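Side-chain contacts in laminin subunit ALPHA-1 (PDB 2JD4), which belongs to the basement-membrane protein laminin-111 and, through its LG4-5 domain pair, probably attaches it to the cell surface: residues L238-S241 against A247-L250; V261-G266 against A290-H295. The protein carries 4 engineered substitutions. All coordinates share one frame; numbering follows the deposited sequence.

Contact 1 (L238-S241 against A247-L250); sequences LGIS and AIGL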
loop_
_atom_site.group_PDB
_atom_site.type_symbol
_atom_site.label_atom_id
_atom_site.label_comp_id
_atom_site.label_asym_id
_atom_site.label_seq_id
_atom_site.Cartn_x
_atom_site.Cartn_y
_atom_site.Cartn_z
ATOM N N LEU A 238 -15.114 6.212 4.916
ATOM C CA LEU A 238 -14.523 7.387 4.296
ATOM C C LEU A 238 -15.324 8.668 4.517
ATOM O O LEU A 238 -16.554 8.641 4.603
ATOM C CB LEU A 238 -14.342 7.125 2.794
ATOM C CG LEU A 238 -13.670 8.158 1.883
ATOM C CD1 LEU A 238 -12.980 7.434 0.727
ATOM C CD2 LEU A 238 -14.701 9.171 1.374
ATOM N N GLY A 239 -14.601 9.784 4.619
ATOM C CA GLY A 239 -15.224 11.080 4.809
ATOM C C GLY A 239 -14.383 12.228 4.272
ATOM O O GLY A 239 -13.157 12.258 4.437
ATOM N N ILE A 240 -15.040 13.165 3.595
ATOM C CA ILE A 240 -14.377 14.354 3.059
ATOM C C ILE A 240 -15.309 15.497 3.445
ATOM O O ILE A 240 -16.429 15.582 2.936
ATOM C CB ILE A 240 -14.248 14.298 1.522
ATOM C CG1 ILE A 240 -13.522 13.013 1.106
ATOM C CG2 ILE A 240 -13.468 15.512 1.023
ATOM C CD1 ILE A 240 -13.425 12.829 -0.399
ATOM N N SER A 241 -14.854 16.374 4.333
ATOM C CA SER A 241 -15.718 17.453 4.799
ATOM C C SER A 241 -15.076 18.824 4.969
ATOM O O SER A 241 -13.905 18.940 5.332
ATOM C CB SER A 241 -16.345 17.040 6.133
ATOM O OG SER A 241 -17.151 18.075 6.676
ATOM N N ALA A 247 -20.196 18.350 2.450
ATOM C CA ALA A 247 -19.438 17.142 2.791
ATOM C C ALA A 247 -20.082 15.846 2.297
ATOM O O ALA A 247 -21.262 15.821 1.941
ATOM C CB ALA A 247 -19.249 17.066 4.303
ATOM N N ILE A 248 -19.289 14.773 2.265
ATOM C CA ILE A 248 -19.775 13.449 1.870
ATOM C C ILE A 248 -19.199 12.419 2.842
ATOM O O ILE A 248 -18.125 12.629 3.407
ATOM C CB ILE A 248 -19.351 13.059 0.431
ATOM C CG1 ILE A 248 -17.839 12.838 0.357
ATOM C CG2 ILE A 248 -19.771 14.150 -0.549
ATOM C CD1 ILE A 248 -17.392 12.214 -0.954
ATOM N N GLY A 249 -19.914 11.315 3.043
ATOM C CA GLY A 249 -19.442 10.285 3.956
ATOM C C GLY A 249 -19.933 8.891 3.612
ATOM O O GLY A 249 -21.009 8.729 3.039
ATOM N N LEU A 250 -19.129 7.886 3.962
ATOM C CA LEU A 250 -19.452 6.481 3.723
ATOM C C LEU A 250 -19.144 5.764 5.040
ATOM O O LEU A 250 -18.029 5.867 5.558
ATOM C CB LEU A 250 -18.567 5.928 2.603
ATOM C CG LEU A 250 -19.062 4.734 1.785
ATOM C CD1 LEU A 250 -20.307 5.132 1.004
ATOM C CD2 LEU A 250 -17.963 4.284 0.820
#
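I248 and I240 lie side by side across two antiparallel strands, pointing the same way from the sheet. From CB of I248, the chain turns so that CG1 sits between the backbone N and the carbonyl carbon (chi1 68°), and this turns the longer branch toward the neighbouring strand. CG1 of I248 thus comes 4.0 Å from I240 CB, with the carbonyl oxygen of I240 also beside it. One bond further, CD1 of I248 ends against I240 CD1 at 4.1 Å. The other branch, CG2, stands beside the backbone N, on the side of V261. Strands 235-241 and 247-253 form a beta hairpin of the laminin G-like sandwich, and the loop joining them carries D246, a ligand of the bound magnesium. I240 and I248 are a hydrogen-bonded pair: I240 N reaches I248 O at 3.1 Å and I248 N reaches I240 O at 3.0 Å. L238 and L250 repeat this pattern two residues away, where L250 N donates to L238 O over 2.8 Å. The other face of the sheet bears S241 and A247, whose CB atoms are only 3.4 Å apart, tighter than ordinary van der Waals contact. The S241 hydroxyl also lies against A247 CB, while its OG accepts a hydrogen bond from the backbone N of N336.

Contact 2 (V261-G266 against A290-H295); sequences VNNGAG and AHKSKH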
loop_
_atom_site.group_PDB
_atom_site.type_symbol
_atom_site.label_atom_id
_atom_site.label_comp_id
_atom_site.label_asym_id
_atom_site.label_seq_id
_atom_site.Cartn_x
_atom_site.Cartn_y
_atom_site.Cartn_z
ATOM N N VAL A 261 -24.545 12.705 1.664
ATOM C CA VAL A 261 -24.041 13.781 0.831
ATOM C C VAL A 261 -24.764 15.072 1.201
ATOM O O VAL A 261 -25.967 15.059 1.460
ATOM C CB VAL A 261 -24.276 13.480 -0.665
ATOM C CG1 VAL A 261 -24.034 14.726 -1.501
ATOM C CG2 VAL A 261 -23.346 12.361 -1.118
ATOM N N ASN A 262 -24.028 16.178 1.253
ATOM C CA ASN A 262 -24.631 17.471 1.567
ATOM C C ASN A 262 -24.034 18.538 0.663
ATOM O O ASN A 262 -22.852 18.867 0.771
ATOM C CB ASN A 262 -24.397 17.857 3.029
ATOM C CG ASN A 262 -25.256 19.034 3.458
ATOM O OD1 ASN A 262 -25.351 20.031 2.746
ATOM N ND2 ASN A 262 -25.886 18.923 4.627
ATOM N N ASN A 263 -24.863 19.073 -0.227
ATOM C CA ASN A 263 -24.437 20.098 -1.172
ATOM C C ASN A 263 -24.758 21.507 -0.675
ATOM O O ASN A 263 -24.766 22.467 -1.450
ATOM C CB ASN A 263 -25.105 19.852 -2.525
ATOM C CG ASN A 263 -24.794 18.473 -3.082
ATOM O OD1 ASN A 263 -23.631 18.096 -3.213
ATOM N ND2 ASN A 263 -25.834 17.713 -3.411
ATOM N N GLY A 264 -25.019 21.623 0.624
ATOM C CA GLY A 264 -25.322 22.919 1.204
ATOM C C GLY A 264 -26.798 23.174 1.457
ATOM O O GLY A 264 -27.168 24.254 1.918
ATOM N N ALA A 265 -27.638 22.185 1.169
ATOM C CA ALA A 265 -29.079 22.323 1.367
ATOM C C ALA A 265 -29.637 21.247 2.285
ATOM O O ALA A 265 -30.851 21.100 2.404
ATOM C CB ALA A 265 -29.796 22.270 0.028
ATOM N N GLY A 266 -28.752 20.493 2.929
ATOM C CA GLY A 266 -29.199 19.441 3.824
ATOM C C GLY A 266 -28.662 18.076 3.441
ATOM O O GLY A 266 -28.314 17.837 2.287
ATOM N N ALA A 290 -20.142 3.925 -4.854
ATOM C CA ALA A 290 -20.934 5.072 -4.425
ATOM C C ALA A 290 -20.699 6.172 -5.448
ATOM O O ALA A 290 -19.604 6.729 -5.529
ATOM C CB ALA A 290 -20.493 5.527 -3.038
ATOM N N HIS A 291 -21.726 6.479 -6.234
ATOM C CA HIS A 291 -21.596 7.492 -7.275
ATOM C C HIS A 291 -22.390 8.762 -6.995
ATOM O O HIS A 291 -23.585 8.710 -6.712
ATOM C CB HIS A 291 -22.033 6.908 -8.623
ATOM C CG HIS A 291 -21.681 7.764 -9.802
ATOM N ND1 HIS A 291 -22.143 7.502 -11.075
ATOM C CD2 HIS A 291 -20.886 8.856 -9.909
ATOM C CE1 HIS A 291 -21.648 8.396 -11.913
ATOM N NE2 HIS A 291 -20.882 9.227 -11.231
ATOM N N LYS A 292 -21.711 9.901 -7.068
ATOM C CA LYS A 292 -22.359 11.188 -6.860
ATOM C C LYS A 292 -22.361 11.940 -8.185
ATOM O O LYS A 292 -21.305 12.150 -8.785
ATOM C CB LYS A 292 -21.605 12.026 -5.827
ATOM C CG LYS A 292 -22.201 13.419 -5.622
ATOM C CD LYS A 292 -21.215 14.357 -4.949
ATOM C CE LYS A 292 -21.866 15.685 -4.580
ATOM N NZ LYS A 292 -22.361 16.434 -5.767
ATOM N N SER A 293 -23.549 12.332 -8.636
ATOM C CA SER A 293 -23.695 13.086 -9.879
ATOM C C SER A 293 -24.595 14.290 -9.595
ATOM O O SER A 293 -25.121 14.419 -8.493
ATOM C CB SER A 293 -24.313 12.206 -10.967
ATOM O OG SER A 293 -25.615 11.786 -10.601
ATOM N N LYS A 294 -24.764 15.163 -10.587
ATOM C CA LYS A 294 -25.589 16.367 -10.453
ATOM C C LYS A 294 -26.660 16.279 -9.366
ATOM O O LYS A 294 -26.438 16.702 -8.232
ATOM C CB LYS A 294 -26.252 16.699 -11.794
ATOM C CG LYS A 294 -25.271 16.998 -12.917
ATOM C CD LYS A 294 -25.995 17.276 -14.229
ATOM C CE LYS A 294 -25.013 17.551 -15.361
ATOM N NZ LYS A 294 -25.697 17.781 -16.670
ATOM N N HIS A 295 -27.824 15.737 -9.708
ATOM C CA HIS A 295 -28.909 15.606 -8.740
ATOM C C HIS A 295 -29.169 14.132 -8.468
ATOM O O HIS A 295 -30.318 13.700 -8.396
ATOM C CB HIS A 295 -30.188 16.268 -9.279
ATOM C CG HIS A 295 -31.315 16.324 -8.285
ATOM N ND1 HIS A 295 -32.580 16.760 -8.619
ATOM C CD2 HIS A 295 -31.363 16.009 -6.968
ATOM C CE1 HIS A 295 -33.358 16.710 -7.552
ATOM N NE2 HIS A 295 -32.644 16.258 -6.537
HETATM O O HOH W 1 -24.877 15.803 -6.143
#
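K292 leaves its strand with CG anti to the backbone N (chi1 177°), runs extended as far as CE, and then bends at the last torsion (chi4 -62°); N263 comes from the opposite direction, its CG anti to its own carbonyl carbon (chi1 -58°). The two ends meet at the carboxamide oxygen of N263, where OD1 is 3.3 Å from K292 CE and accepts a weak hydrogen bond of 3.3 Å from K292 NZ. At the bend itself, K292 CE also packs on V261, 3.9 Å from its CG1, the two side chains lying at an angle. These residues lie at the ends of strands 256-262 and 286-293, which face each other across the beta sandwich of a laminin G-like domain, so the lysine spans the space between the sheets at their loop edge. At least five acceptors share the three N-H bonds of the ammonium there, the stronger ones including the carbonyl oxygens of T316, L220 and R219. A water beside it, held mainly from 290-295, accepts from K292 NZ at 2.6 Å and lies 2.7 Å from S293 O, one of several acceptors competing for its protons; its bond from N263 ND2 is weak. Past the end of strand 256-262 the chain turns through an Asx turn, in which N262 OD1 accepts from G264 N at 2.7 Å, the donor lying in the carbonyl plane, and a weak bond from G266 N. The N263 side chain stands about 6 Å from the magnesium ion that D246 and D319 bind.

Overall arrangement
Contacts 1 and 2 follow one another along the chain, both within the second laminin G domain, and their centres lie 11 Å apart. Strand 247-253 of contact 1 is the sheet neighbour of strand 256-262 of contact 2, and a probable backbone hydrogen bond from N262 N to A247 O joins them directly. Contact 1 pairs strands within one sheet, whereas contact 2 reaches to strand 286-293 of the facing sheet. Packing of I248 on V261 and of L250 on A290 connects the two through the domain interior. Both lie near the magnesium site at the loop end of the sandwich, the A247 side chain about 10 Å from the ion and that of N263 closer.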